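PDB 6JXG: beta-glucosidase from Chaetomella raphigera, which probably hydrolyses terminal, non-reducing beta-D-glucosyl residues, releasing beta-D-glucose in the breakdown of cellulose. Local coordinates for residues Arg454-Gln468 with Val484-Val498. Residues are numbered along the deposited sequence; the frame is centred on the assembly and turned at random.
Sequences RNSLAPWNNGTALVQ and VGPLILEDILALSSV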
# COMPACT_ATOMS: atom_id res chain seq x y z
N ARG A 454 9.20 11.89 -7.73
CA ARG A 454 8.97 12.41 -9.04
C ARG A 454 9.03 13.93 -9.06
O ARG A 454 8.61 14.62 -8.13
CB ARG A 454 7.59 12.00 -9.59
CG ARG A 454 7.43 10.51 -9.75
CD ARG A 454 6.12 10.15 -10.37
NE ARG A 454 4.95 10.23 -9.55
CZ ARG A 454 3.73 10.40 -10.04
NH1 ARG A 454 3.49 10.65 -11.33
NH2 ARG A 454 2.70 10.36 -9.23
N ASN A 455 9.57 14.44 -10.14
CA ASN A 455 9.79 15.86 -10.25
C ASN A 455 8.60 16.54 -10.93
O ASN A 455 8.56 17.75 -11.08
CB ASN A 455 11.17 16.15 -10.83
CG ASN A 455 11.30 15.84 -12.31
OD1 ASN A 455 12.43 15.88 -12.87
ND2 ASN A 455 10.21 15.59 -12.97
N SER A 456 7.59 15.77 -11.33
CA SER A 456 6.41 16.33 -12.00
C SER A 456 5.36 15.26 -11.93
O SER A 456 5.66 14.15 -11.48
CB SER A 456 6.63 16.64 -13.47
OG SER A 456 6.75 15.42 -14.18
N LEU A 457 4.16 15.60 -12.40
CA LEU A 457 3.03 14.68 -12.59
C LEU A 457 2.73 14.43 -14.11
O LEU A 457 1.60 14.13 -14.55
CB LEU A 457 1.80 15.19 -11.85
CG LEU A 457 1.91 15.25 -10.31
CD1 LEU A 457 0.61 15.80 -9.78
CD2 LEU A 457 2.22 13.92 -9.61
N ALA A 458 3.80 14.54 -14.90
CA ALA A 458 3.77 14.29 -16.33
C ALA A 458 4.20 12.86 -16.64
O ALA A 458 5.11 12.35 -15.97
CB ALA A 458 4.72 15.28 -17.01
N PRO A 459 3.66 12.24 -17.69
CA PRO A 459 4.20 10.95 -18.10
C PRO A 459 5.73 10.93 -18.34
O PRO A 459 6.32 11.91 -18.79
CB PRO A 459 3.43 10.64 -19.39
CG PRO A 459 2.13 11.31 -19.21
CD PRO A 459 2.50 12.61 -18.55
N TRP A 460 6.38 9.82 -17.94
CA TRP A 460 7.80 9.65 -18.13
C TRP A 460 8.08 9.34 -19.59
O TRP A 460 7.17 8.99 -20.38
CB TRP A 460 8.24 8.46 -17.22
CG TRP A 460 8.55 8.87 -15.81
CD1 TRP A 460 7.86 9.78 -15.03
CD2 TRP A 460 9.71 8.51 -15.07
NE1 TRP A 460 8.48 9.96 -13.85
CE2 TRP A 460 9.63 9.21 -13.83
CE3 TRP A 460 10.83 7.70 -15.34
CZ2 TRP A 460 10.63 9.10 -12.84
CZ3 TRP A 460 11.82 7.60 -14.35
CH2 TRP A 460 11.69 8.27 -13.13
N ASN A 461 9.35 9.31 -19.98
CA ASN A 461 9.70 8.83 -21.33
C ASN A 461 8.96 9.59 -22.47
O ASN A 461 8.65 9.01 -23.44
CB ASN A 461 9.53 7.31 -21.46
CG ASN A 461 10.50 6.55 -20.55
OD1 ASN A 461 11.50 7.09 -20.15
ND2 ASN A 461 10.20 5.32 -20.27
N ASN A 462 8.71 10.89 -22.29
CA ASN A 462 8.03 11.67 -23.30
C ASN A 462 6.69 11.05 -23.68
O ASN A 462 6.28 11.08 -24.82
CB ASN A 462 8.94 11.81 -24.53
CG ASN A 462 10.22 12.54 -24.19
OD1 ASN A 462 10.16 13.61 -23.63
ND2 ASN A 462 11.36 11.95 -24.47
N GLY A 463 5.98 10.53 -22.70
CA GLY A 463 4.78 9.78 -22.95
C GLY A 463 3.70 10.68 -23.56
O GLY A 463 2.97 10.28 -24.46
N THR A 464 3.58 11.88 -23.07
CA THR A 464 2.51 12.75 -23.64
C THR A 464 2.76 12.94 -25.18
O THR A 464 1.87 12.70 -26.05
CB THR A 464 2.40 14.06 -22.89
OG1 THR A 464 1.76 13.82 -21.61
CG2 THR A 464 1.55 15.12 -23.73
N ALA A 465 4.00 13.29 -25.49
CA ALA A 465 4.43 13.46 -26.89
C ALA A 465 4.27 12.20 -27.73
O ALA A 465 3.84 12.26 -28.88
CB ALA A 465 5.85 14.06 -26.94
N LEU A 466 4.50 11.02 -27.15
CA LEU A 466 4.18 9.80 -27.86
C LEU A 466 2.71 9.65 -28.22
O LEU A 466 2.34 9.24 -29.37
CB LEU A 466 4.63 8.55 -27.04
CG LEU A 466 4.61 7.22 -27.77
CD1 LEU A 466 5.52 7.25 -28.98
CD2 LEU A 466 5.03 6.11 -26.78
N VAL A 467 1.84 9.85 -27.24
CA VAL A 467 0.41 9.82 -27.49
C VAL A 467 0.00 10.85 -28.55
O VAL A 467 -0.72 10.50 -29.44
CB VAL A 467 -0.44 10.02 -26.22
CG1 VAL A 467 -1.93 9.83 -26.55
CG2 VAL A 467 -0.05 8.95 -25.21
N GLN A 468 0.51 12.08 -28.44
CA GLN A 468 0.20 13.13 -29.44
C GLN A 468 0.58 12.70 -30.89
O GLN A 468 -0.21 12.90 -31.83
CB GLN A 468 0.92 14.38 -29.07
CG GLN A 468 0.27 15.09 -27.94
CD GLN A 468 1.09 16.18 -27.36
OE1 GLN A 468 2.32 16.16 -27.45
NE2 GLN A 468 0.43 17.17 -26.77
N VAL A 484 2.86 4.61 -11.33
CA VAL A 484 2.95 4.53 -9.87
C VAL A 484 2.03 5.44 -9.13
O VAL A 484 1.86 5.30 -7.91
CB VAL A 484 4.39 4.77 -9.38
CG1 VAL A 484 5.27 3.67 -9.93
CG2 VAL A 484 4.95 6.14 -9.82
N GLY A 485 1.43 6.43 -9.82
CA GLY A 485 0.59 7.38 -9.15
C GLY A 485 -0.06 8.35 -10.09
O GLY A 485 0.15 8.25 -11.28
N PRO A 486 -0.79 9.32 -9.54
CA PRO A 486 -1.49 10.32 -10.34
C PRO A 486 -0.60 10.95 -11.40
O PRO A 486 0.61 11.20 -11.18
CB PRO A 486 -1.89 11.39 -9.31
CG PRO A 486 -1.84 10.73 -7.99
CD PRO A 486 -0.90 9.59 -8.09
N LEU A 487 -1.22 11.22 -12.53
CA LEU A 487 -0.63 11.98 -13.59
C LEU A 487 -1.70 13.01 -14.07
O LEU A 487 -2.89 12.76 -14.01
CB LEU A 487 -0.24 11.09 -14.77
CG LEU A 487 0.84 10.07 -14.54
CD1 LEU A 487 0.93 9.10 -15.66
CD2 LEU A 487 2.13 10.89 -14.39
N ILE A 488 -1.23 14.12 -14.62
CA ILE A 488 -2.11 15.10 -15.25
C ILE A 488 -2.26 14.61 -16.70
O ILE A 488 -1.29 14.45 -17.42
CB ILE A 488 -1.50 16.52 -15.17
CG1 ILE A 488 -1.13 16.89 -13.72
CG2 ILE A 488 -2.41 17.56 -15.85
CD1 ILE A 488 -2.30 16.94 -12.74
N LEU A 489 -3.49 14.40 -17.10
CA LEU A 489 -3.81 13.79 -18.35
C LEU A 489 -4.46 14.79 -19.33
O LEU A 489 -4.85 14.38 -20.41
CB LEU A 489 -4.74 12.62 -18.14
CG LEU A 489 -4.23 11.52 -17.21
CD1 LEU A 489 -5.21 10.36 -17.12
CD2 LEU A 489 -2.92 11.03 -17.79
N GLU A 490 -4.51 16.07 -18.96
CA GLU A 490 -5.20 17.08 -19.76
C GLU A 490 -4.68 17.12 -21.21
O GLU A 490 -5.46 17.17 -22.14
CB GLU A 490 -5.05 18.47 -19.14
CG GLU A 490 -5.67 18.59 -17.76
CD GLU A 490 -7.14 18.22 -17.74
OE1 GLU A 490 -7.53 17.17 -17.20
OE2 GLU A 490 -7.93 18.97 -18.33
N ASP A 491 -3.38 17.03 -21.41
CA ASP A 491 -2.88 16.98 -22.80
C ASP A 491 -3.35 15.78 -23.60
O ASP A 491 -3.55 15.87 -24.85
CB ASP A 491 -1.35 16.98 -22.84
CG ASP A 491 -0.76 18.27 -22.37
OD1 ASP A 491 -1.51 19.27 -22.37
OD2 ASP A 491 0.40 18.28 -21.88
N ILE A 492 -3.52 14.64 -22.93
CA ILE A 492 -3.93 13.44 -23.60
C ILE A 492 -5.41 13.54 -23.92
O ILE A 492 -5.82 13.24 -25.05
CB ILE A 492 -3.59 12.19 -22.78
CG1 ILE A 492 -2.08 12.05 -22.87
CG2 ILE A 492 -4.38 10.98 -23.27
CD1 ILE A 492 -1.51 10.94 -22.00
N LEU A 493 -6.20 13.99 -22.95
CA LEU A 493 -7.64 14.13 -23.07
C LEU A 493 -8.10 15.15 -24.14
O LEU A 493 -9.20 15.03 -24.70
CB LEU A 493 -8.21 14.55 -21.71
CG LEU A 493 -8.23 13.46 -20.61
CD1 LEU A 493 -8.46 14.08 -19.25
CD2 LEU A 493 -9.22 12.37 -20.92
N ALA A 494 -7.26 16.09 -24.44
CA ALA A 494 -7.55 17.11 -25.46
C ALA A 494 -7.47 16.53 -26.85
O ALA A 494 -7.79 17.21 -27.78
CB ALA A 494 -6.59 18.28 -25.31
N LEU A 495 -7.05 15.28 -26.99
CA LEU A 495 -6.92 14.66 -28.29
C LEU A 495 -8.17 13.96 -28.70
O LEU A 495 -8.55 12.97 -28.07
CB LEU A 495 -5.74 13.67 -28.31
CG LEU A 495 -4.39 14.32 -27.98
CD1 LEU A 495 -3.37 13.23 -27.60
CD2 LEU A 495 -3.86 15.14 -29.17
N SER A 496 -8.82 14.42 -29.76
CA SER A 496 -10.10 13.83 -30.11
C SER A 496 -9.99 12.37 -30.58
O SER A 496 -10.90 11.60 -30.40
CB SER A 496 -10.82 14.69 -31.16
OG SER A 496 -10.03 14.61 -32.33
N SER A 497 -8.88 11.93 -31.12
CA SER A 497 -8.77 10.53 -31.51
C SER A 497 -8.55 9.52 -30.34
O SER A 497 -8.66 8.32 -30.54
CB SER A 497 -7.65 10.32 -32.58
OG SER A 497 -6.56 11.15 -32.32
N VAL A 498 -8.28 10.01 -29.15
CA VAL A 498 -8.12 9.11 -27.95
C VAL A 498 -9.52 8.71 -27.50
O VAL A 498 -10.34 9.56 -27.02
CB VAL A 498 -7.35 9.78 -26.83
CG1 VAL A 498 -7.38 8.92 -25.54
CG2 VAL A 498 -5.89 10.01 -27.26
O HOH W 1 -1.26 14.36 -20.48
O HOH W 2 1.70 15.98 -20.36
O HOH W 3 -2.35 17.69 -26.50
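Arg454 reaches from its loop to the backbone of Gly485-Pro486 and fastens there by the end of its guanidinium. From CB the chain runs out through CG and CD, then bends at chi3 (-76°), which swings the flat group toward the 484-498 segment. NE passes Val484 CG2 at 4.1 Å, the two side chains running in opposite directions. Beyond CZ, NH1 and NH2 both donate to a single acceptor, Pro486 O, which lies close to the guanidinium plane; the NH1 bond is 2.9 Å and tilted from the carbonyl plane, whereas NH2 arrives in that plane on a lone pair. NH1 also meets Leu487 CD2 at the group's edge, and Leu457 CD2 rests over one face, offset toward the rim. NH2 additionally bonds Pro118 O, tying this loop to a distant part of the chain. A leucine in place of Arg454 would probably leave the buried Pro486 O without both of these donors and release the link to Pro118.

Next along, Ile488 N donates to Leu457 O in a nearly straight bond (2.8 Å, 165°), while Leu457 CB packs on Ile488 CG1. Farther on, the short helix 490-493 approaches the helix starting at Gly463. Thr464 CG2, anti to its own N (chi1 -75° for OG1), lies 3.6 Å from Asp491 CB; one water joins Thr464 OG1 to Ile488 O, and another links Gln468 NE2 to Asp491 O. Val467 divides its methyls: CG2 meets Ile492 CD1, and CG1 meets Leu495 CD1 (3.8 Å) and Val498 CG2. Val467 and Val498 also touch Val479, and Ile492 touches Ile436, so this apolar patch sits against the sheet. Loops and helices that follow the parallel strands 431-438 and 477-483 thus pack side by side, as in the alpha/beta sandwich of the glycoside hydrolase family 3 C-terminal domain.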